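Local structure of glycosyl hydrolases family 2, sugar binding domain protein (Bacteroides uniformis str. 3978 T3 ii, 6D1P) at residues Gly43-Trp46 against Glu47-Pro51; Glu156-Gly160 against Lys161-Ala165; Val197-Pro200 against Ala201-Glu205. The protein probably hydrolyses O-glycosidic bonds as a family 2 glycoside hydrolase, a beta-glucuronidase of a human gut bacterium. All coordinates share one frame; numbering follows the deposited sequence.

Contact 1 (Gly43-Trp46 against Glu47-Pro51). With NA (sodium ion), chain L.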
loop_
_atom_site.group_PDB
_atom_site.type_symbol
_atom_site.label_atom_id
_atom_site.label_comp_id
_atom_site.label_asym_id
_atom_site.label_seq_id
_atom_site.Cartn_x
_atom_site.Cartn_y
_atom_site.Cartn_z
ATOM N N GLY A 43 -13.155 0.335 -9.309
ATOM C CA GLY A 43 -14.325 1.178 -9.169
ATOM C C GLY A 43 -15.645 0.488 -9.417
ATOM O O GLY A 43 -16.689 1.020 -9.027
ATOM N N SER A 44 -15.624 -0.667 -10.075
ATOM C CA SER A 44 -16.803 -1.485 -10.347
ATOM C C SER A 44 -16.310 -2.701 -11.107
ATOM O O SER A 44 -15.182 -2.710 -11.608
ATOM C CB SER A 44 -17.856 -0.750 -11.175
ATOM O OG SER A 44 -17.345 -0.455 -12.462
ATOM N N ILE A 45 -17.159 -3.732 -11.191
ATOM C CA ILE A 45 -16.765 -4.902 -11.973
ATOM C C ILE A 45 -16.650 -4.525 -13.446
ATOM O O ILE A 45 -15.833 -5.098 -14.184
ATOM C CB ILE A 45 -17.741 -6.076 -11.743
ATOM C CG1 ILE A 45 -17.285 -7.316 -12.504
ATOM C CG2 ILE A 45 -19.158 -5.719 -12.170
ATOM C CD1 ILE A 45 -15.864 -7.734 -12.223
ATOM N N TRP A 46 -17.432 -3.529 -13.891
ATOM C CA TRP A 46 -17.282 -3.048 -15.260
ATOM C C TRP A 46 -15.880 -2.505 -15.491
ATOM O O TRP A 46 -15.246 -2.815 -16.510
ATOM C CB TRP A 46 -18.327 -1.980 -15.578
ATOM C CG TRP A 46 -18.060 -1.283 -16.886
ATOM C CD1 TRP A 46 -17.824 0.051 -17.073
ATOM C CD2 TRP A 46 -17.955 -1.892 -18.184
ATOM N NE1 TRP A 46 -17.585 0.311 -18.407
ATOM C CE2 TRP A 46 -17.666 -0.862 -19.109
ATOM C CE3 TRP A 46 -18.084 -3.206 -18.653
ATOM C CZ2 TRP A 46 -17.508 -1.104 -20.474
ATOM C CZ3 TRP A 46 -17.924 -3.445 -20.005
ATOM C CH2 TRP A 46 -17.634 -2.396 -20.906
ATOM N N GLU A 47 -15.372 -1.711 -14.544
ATOM C CA GLU A 47 -14.030 -1.163 -14.681
ATOM C C GLU A 47 -12.977 -2.266 -14.770
ATOM O O GLU A 47 -11.924 -2.074 -15.394
ATOM C CB GLU A 47 -13.728 -0.220 -13.515
ATOM C CG GLU A 47 -12.662 0.809 -13.859
ATOM C CD GLU A 47 -12.188 1.606 -12.657
ATOM O OE1 GLU A 47 -11.836 0.982 -11.621
ATOM O OE2 GLU A 47 -12.162 2.861 -12.755
ATOM N N VAL A 48 -13.242 -3.425 -14.167
ATOM C CA VAL A 48 -12.311 -4.545 -14.278
ATOM C C VAL A 48 -12.408 -5.171 -15.658
ATOM O O VAL A 48 -11.406 -5.633 -16.215
ATOM C CB VAL A 48 -12.604 -5.577 -13.170
ATOM C CG1 VAL A 48 -11.788 -6.884 -13.363
ATOM C CG2 VAL A 48 -12.354 -4.967 -11.800
ATOM N N MET A 49 -13.606 -5.190 -16.220
ATOM C CA MET A 49 -13.896 -5.917 -17.445
ATOM C C MET A 49 -13.794 -5.056 -18.699
ATOM O O MET A 49 -13.704 -5.605 -19.799
ATOM C CB MET A 49 -15.305 -6.521 -17.348
ATOM C CG MET A 49 -15.419 -7.664 -16.330
ATOM S SD MET A 49 -14.424 -9.023 -16.922
ATOM C CE MET A 49 -14.481 -10.194 -15.563
ATOM N N ARG A 50 -13.786 -3.731 -18.562
ATOM C CA ARG A 50 -13.927 -2.859 -19.719
ATOM C C ARG A 50 -12.718 -2.979 -20.652
ATOM O O ARG A 50 -11.630 -3.367 -20.227
ATOM C CB ARG A 50 -14.117 -1.415 -19.265
ATOM C CG ARG A 50 -12.858 -0.707 -18.802
ATOM C CD ARG A 50 -13.194 0.739 -18.484
ATOM N NE ARG A 50 -12.222 1.366 -17.597
ATOM C CZ ARG A 50 -12.399 2.565 -17.069
ATOM N NH1 ARG A 50 -13.498 3.245 -17.355
ATOM N NH2 ARG A 50 -11.492 3.082 -16.257
ATOM N N PRO A 51 -12.894 -2.655 -21.934
ATOM C CA PRO A 51 -11.810 -2.822 -22.908
ATOM C C PRO A 51 -10.896 -1.606 -22.990
ATOM O O PRO A 51 -11.239 -0.501 -22.570
ATOM C CB PRO A 51 -12.569 -3.012 -24.224
ATOM C CG PRO A 51 -13.792 -2.169 -24.042
ATOM C CD PRO A 51 -14.139 -2.195 -22.578
HETATM NA NA NA L . -19.096 1.324 -13.445
HETATM O O HOH W 1 -21.187 0.056 -13.497
#
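Gly43 N donates to Glu47 OE1 at 2.7 Å through a nearly straight bond (164°) that meets the oxygen from above the carboxylate plane. Ser44 is the N-cap of the short helix 45-49. Its OG, set between backbone N and carbonyl carbon (chi1 65°), faces the first turn and accepts from Glu47 N at 3.1 Å. The same OG binds the sodium ion at 2.7 Å; a water and Asp434 O of the second subunit are further ligands. Ser44 O takes the backbone NH of Val48. Ile45 runs alongside Met49 in the same direction, its CD1 4.1 Å from Met49 CG and 4.0 Å from Val48 CB, and these apolar chains rest on Ala165 of strand 162-169. Trp46 lays one indole face over the stem of Arg50: Arg50 CB sits 3.8 Å from the centroid of the six-membered ring, a CH-pi contact, while Trp46 CH2 reaches Pro51 CD at 3.9 Å. The guanidinium, tilted 74° to the indole, continues to Gly433 O and Asp434 OD1 of the second subunit. Glu47 OE1 also pairs with Arg172 of that subunit, which would be expected to favour an ionised carboxylate. The helix therefore has two chemistries: an apolar side on its own sheet, and a capped, charged and metal-bound side at the subunit interface.

Contact 2 (Glu156-Gly160 against Lys161-Ala165)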
loop_
_atom_site.group_PDB
_atom_site.type_symbol
_atom_site.label_atom_id
_atom_site.label_comp_id
_atom_site.label_asym_id
_atom_site.label_seq_id
_atom_site.Cartn_x
_atom_site.Cartn_y
_atom_site.Cartn_z
ATOM N N GLU A 156 -16.828 -11.767 -30.426
ATOM C CA GLU A 156 -16.247 -10.590 -31.067
ATOM C C GLU A 156 -15.011 -10.098 -30.328
ATOM O O GLU A 156 -13.981 -9.801 -30.948
ATOM C CB GLU A 156 -17.291 -9.474 -31.155
ATOM C CG GLU A 156 -18.450 -9.777 -32.085
ATOM C CD GLU A 156 -19.589 -8.793 -31.920
ATOM O OE1 GLU A 156 -19.557 -7.999 -30.953
ATOM O OE2 GLU A 156 -20.520 -8.818 -32.751
ATOM N N ARG A 157 -15.094 -9.988 -29.004
ATOM C CA ARG A 157 -14.030 -9.370 -28.220
ATOM C C ARG A 157 -13.070 -10.371 -27.604
ATOM O O ARG A 157 -11.862 -10.132 -27.586
ATOM C CB ARG A 157 -14.619 -8.512 -27.103
ATOM C CG ARG A 157 -13.628 -8.254 -26.001
ATOM C CD ARG A 157 -13.994 -7.046 -25.217
ATOM N NE ARG A 157 -13.053 -6.867 -24.126
ATOM C CZ ARG A 157 -13.333 -6.205 -23.011
ATOM N NH1 ARG A 157 -14.542 -5.663 -22.842
ATOM N NH2 ARG A 157 -12.410 -6.100 -22.064
ATOM N N PHE A 158 -13.576 -11.477 -27.075
ATOM C CA PHE A 158 -12.733 -12.428 -26.373
ATOM C C PHE A 158 -12.473 -13.686 -27.176
ATOM O O PHE A 158 -11.711 -14.548 -26.725
ATOM C CB PHE A 158 -13.356 -12.775 -25.020
ATOM C CG PHE A 158 -13.656 -11.564 -24.172
ATOM C CD1 PHE A 158 -14.940 -11.051 -24.102
ATOM C CD2 PHE A 158 -12.646 -10.931 -23.462
ATOM C CE1 PHE A 158 -15.220 -9.936 -23.328
ATOM C CE2 PHE A 158 -12.918 -9.817 -22.684
ATOM C CZ PHE A 158 -14.210 -9.322 -22.614
ATOM N N GLY A 159 -13.066 -13.802 -28.359
ATOM C CA GLY A 159 -12.799 -14.926 -29.226
ATOM C C GLY A 159 -13.194 -16.233 -28.582
ATOM O O GLY A 159 -12.422 -17.198 -28.583
ATOM N N GLY A 160 -14.391 -16.256 -27.999
ATOM C CA GLY A 160 -14.933 -17.454 -27.416
ATOM C C GLY A 160 -14.434 -17.807 -26.030
ATOM O O GLY A 160 -15.005 -18.707 -25.408
ATOM N N LYS A 161 -13.390 -17.148 -25.521
ATOM C CA LYS A 161 -12.933 -17.414 -24.162
ATOM C C LYS A 161 -13.797 -16.655 -23.153
ATOM O O LYS A 161 -14.599 -15.790 -23.514
ATOM C CB LYS A 161 -11.457 -17.048 -24.014
ATOM C CG LYS A 161 -10.551 -17.904 -24.882
ATOM C CD LYS A 161 -9.161 -17.305 -25.052
ATOM C CE LYS A 161 -8.165 -17.865 -24.045
ATOM N NZ LYS A 161 -6.758 -17.680 -24.520
ATOM N N ILE A 162 -13.645 -16.991 -21.880
ATOM C CA ILE A 162 -14.524 -16.502 -20.821
ATOM C C ILE A 162 -13.718 -15.616 -19.881
ATOM O O ILE A 162 -12.684 -16.052 -19.374
ATOM C CB ILE A 162 -15.190 -17.645 -20.036
ATOM C CG1 ILE A 162 -15.831 -18.645 -21.000
ATOM C CG2 ILE A 162 -16.252 -17.097 -19.099
ATOM C CD1 ILE A 162 -16.852 -18.030 -21.923
ATOM N N PRO A 163 -14.161 -14.389 -19.600
ATOM C CA PRO A 163 -13.438 -13.545 -18.642
ATOM C C PRO A 163 -13.841 -13.804 -17.195
ATOM O O PRO A 163 -15.027 -13.791 -16.835
ATOM C CB PRO A 163 -13.802 -12.116 -19.085
ATOM C CG PRO A 163 -14.963 -12.257 -20.074
ATOM C CD PRO A 163 -15.363 -13.715 -20.109
ATOM N N ILE A 164 -12.833 -14.043 -16.361
ATOM C CA ILE A 164 -12.996 -14.364 -14.950
ATOM C C ILE A 164 -12.332 -13.262 -14.132
ATOM O O ILE A 164 -11.219 -12.831 -14.447
ATOM C CB ILE A 164 -12.374 -15.736 -14.628
ATOM C CG1 ILE A 164 -13.113 -16.827 -15.392
ATOM C CG2 ILE A 164 -12.405 -16.043 -13.120
ATOM C CD1 ILE A 164 -14.590 -16.865 -15.083
ATOM N N ALA A 165 -13.006 -12.805 -13.087
ATOM C CA ALA A 165 -12.372 -11.919 -12.127
ATOM C C ALA A 165 -12.726 -12.380 -10.728
ATOM O O ALA A 165 -13.838 -12.860 -10.479
ATOM C CB ALA A 165 -12.780 -10.450 -12.323
#
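A type I' beta turn from Phe158 to Lys161 carries the chain from the end of helix 152-156 into strand 162-169, in the sugar-binding domain, a jelly-roll beta-sandwich in this family. Gly159 and Gly160 fill its two central positions, both with positive phi (61° and 81°), a backbone shape that residues with side chains adopt far less readily. Lys161 N closes the turn on Phe158 O with a weak bond, long at 3.3 Å. The side chain of Lys161 sets out beside the same carbonyl, CB 3.7 Å from Phe158 O, before its amino end leads away.

The Phe158 ring is packed on both faces. With CG anti to its own carbonyl carbon (chi1 -54°), the ring swings toward the strand, and Phe158 CB comes 3.6 Å from Lys161 O. The side chains of Pro163 and Phe158 cross at about a right angle, and Pro163 CG points at the middle of one ring face, 3.9 Å from the Phe158 centroid: a CH-pi contact. On the opposite face the aliphatic CG of Arg157 lies over the centre, and the guanidinium beyond it binds Met49 O through NH2. Phe148 of helix 142-149 touches both Phe158 and Pro163.

Within these residues the turn is closed by one weak bond, while the two glycines supply its backbone shape; backbone bonds from Gly160 to Cys154 and from Ile162 to Leu96 tie it to its surroundings. The ring is sandwiched between aliphatic carbons, which would be expected to limit its tilt.

Contact 3 (Val197-Pro200 against Ala201-Glu205)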
loop_
_atom_site.group_PDB
_atom_site.type_symbol
_atom_site.label_atom_id
_atom_site.label_comp_id
_atom_site.label_asym_id
_atom_site.label_seq_id
_atom_site.Cartn_x
_atom_site.Cartn_y
_atom_site.Cartn_z
ATOM N N VAL A 197 -13.065 -27.371 -12.947
ATOM C CA VAL A 197 -13.542 -28.734 -12.713
ATOM C C VAL A 197 -14.866 -28.954 -13.434
ATOM O O VAL A 197 -15.807 -28.163 -13.289
ATOM C CB VAL A 197 -13.691 -29.044 -11.210
ATOM C CG1 VAL A 197 -14.142 -30.491 -10.996
ATOM C CG2 VAL A 197 -12.381 -28.785 -10.477
ATOM N N TYR A 198 -14.932 -30.039 -14.202
ATOM C CA TYR A 198 -16.122 -30.449 -14.935
ATOM C C TYR A 198 -16.694 -31.729 -14.334
ATOM O O TYR A 198 -15.943 -32.648 -13.980
ATOM C CB TYR A 198 -15.802 -30.708 -16.411
ATOM C CG TYR A 198 -15.051 -29.624 -17.153
ATOM C CD1 TYR A 198 -15.654 -28.417 -17.445
ATOM C CD2 TYR A 198 -13.757 -29.838 -17.616
ATOM C CE1 TYR A 198 -14.988 -27.430 -18.151
ATOM C CE2 TYR A 198 -13.078 -28.853 -18.329
ATOM C CZ TYR A 198 -13.707 -27.650 -18.593
ATOM O OH TYR A 198 -13.064 -26.652 -19.298
ATOM N N THR A 199 -18.016 -31.797 -14.235
ATOM C CA THR A 199 -18.716 -32.974 -13.739
ATOM C C THR A 199 -19.971 -33.191 -14.569
ATOM O O THR A 199 -20.487 -32.249 -15.185
ATOM C CB THR A 199 -19.108 -32.855 -12.257
ATOM O OG1 THR A 199 -19.862 -31.656 -12.052
ATOM C CG2 THR A 199 -17.891 -32.845 -11.374
ATOM N N PRO A 200 -20.486 -34.421 -14.609
ATOM C CA PRO A 200 -21.759 -34.678 -15.291
ATOM C C PRO A 200 -22.933 -34.033 -14.566
ATOM O O PRO A 200 -22.835 -33.582 -13.422
ATOM C CB PRO A 200 -21.874 -36.207 -15.263
ATOM C CG PRO A 200 -20.508 -36.691 -15.049
ATOM C CD PRO A 200 -19.833 -35.673 -14.195
ATOM N N ALA A 201 -24.075 -34.008 -15.260
ATOM C CA ALA A 201 -25.313 -33.536 -14.646
ATOM C C ALA A 201 -25.590 -34.259 -13.337
ATOM O O ALA A 201 -26.111 -33.667 -12.384
ATOM C CB ALA A 201 -26.486 -33.723 -15.608
ATOM N N VAL A 202 -25.255 -35.543 -13.275
ATOM C CA VAL A 202 -25.343 -36.327 -12.054
ATOM C C VAL A 202 -23.930 -36.775 -11.713
ATOM O O VAL A 202 -23.194 -37.235 -12.589
ATOM C CB VAL A 202 -26.312 -37.514 -12.210
ATOM C CG1 VAL A 202 -26.200 -38.469 -11.032
ATOM C CG2 VAL A 202 -27.746 -37.004 -12.345
ATOM N N HIS A 203 -23.556 -36.631 -10.445
ATOM C CA HIS A 203 -22.162 -36.615 -10.026
ATOM C C HIS A 203 -22.106 -36.972 -8.552
ATOM O O HIS A 203 -23.112 -36.898 -7.844
ATOM C CB HIS A 203 -21.546 -35.230 -10.242
ATOM C CG HIS A 203 -22.391 -34.127 -9.682
ATOM N ND1 HIS A 203 -23.259 -33.384 -10.455
ATOM C CD2 HIS A 203 -22.553 -33.690 -8.410
ATOM C CE1 HIS A 203 -23.901 -32.523 -9.687
ATOM N NE2 HIS A 203 -23.491 -32.687 -8.442
ATOM N N PHE A 204 -20.915 -37.332 -8.090
ATOM C CA PHE A 204 -20.714 -37.520 -6.662
ATOM C C PHE A 204 -20.675 -36.164 -5.974
ATOM O O PHE A 204 -19.927 -35.270 -6.385
ATOM C CB PHE A 204 -19.421 -38.284 -6.393
ATOM C CG PHE A 204 -19.285 -39.530 -7.201
ATOM C CD1 PHE A 204 -20.108 -40.619 -6.966
ATOM C CD2 PHE A 204 -18.331 -39.618 -8.198
ATOM C CE1 PHE A 204 -19.990 -41.773 -7.714
ATOM C CE2 PHE A 204 -18.200 -40.776 -8.953
ATOM C CZ PHE A 204 -19.033 -41.854 -8.710
ATOM N N GLU A 205 -21.496 -36.003 -4.936
ATOM C CA GLU A 205 -21.413 -34.808 -4.110
ATOM C C GLU A 205 -20.515 -35.044 -2.899
ATOM O O GLU A 205 -19.574 -34.282 -2.659
ATOM C CB GLU A 205 -22.817 -34.360 -3.685
ATOM C CG GLU A 205 -22.919 -32.870 -3.394
ATOM C CD GLU A 205 -24.273 -32.282 -3.777
ATOM O OE1 GLU A 205 -24.346 -31.582 -4.817
ATOM O OE2 GLU A 205 -25.263 -32.523 -3.046
#
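His203 turns its ring edge back to Pro200 O in the short linker between strand 194-199 and strand 203-213, where the sugar-binding domain passes into the second, immunoglobulin-like domain of the family 2 architecture. In this edge-on approach ND1 donates to Pro200 O at 3.0 Å (157°), and the oxygen lies close to the ring plane, 12° out of it. CG of His203 sits between its backbone N and carbonyl carbon (chi1 49°), which points ND1 back at Pro200 O. Donation by ND1 places a proton on that nitrogen. A phenylalanine in place of His203 would keep a flat ring but is likely to leave Pro200 O without this donor and the linker freer to flex. Beside this bond the stems of Thr199 and His203 cross obliquely, CB to CB at 4.0 Å. Leu297 of strand 295-303 touches both Pro200 and His203, so the bend rests on the second domain, and Val202 reaches Leu290 of strand 284-292. The pyrrolidine meanwhile packs against the backbone that follows, with Pro200 CB only 3.2 Å from Val202 O.

Along the chain from the N terminus the contacts come in series, so none encloses or crosses another. Each closes only a local turn of a few residues: the first turn of helix 45-49, the turn into strand 162-169, and the bend between two domains. Contact 1 leans on the sheet that contains strand 162-169 and faces the second subunit. Contact 2 leads into that strand and meets contact 1 directly, through the arginine before the turn and the alanine of the strand. Contact 3 spans the end of strand 194-199, in the domain's other sheet, and the start of strand 203-213 in the next domain; its nearest atoms are about 9 Å from those of contact 2.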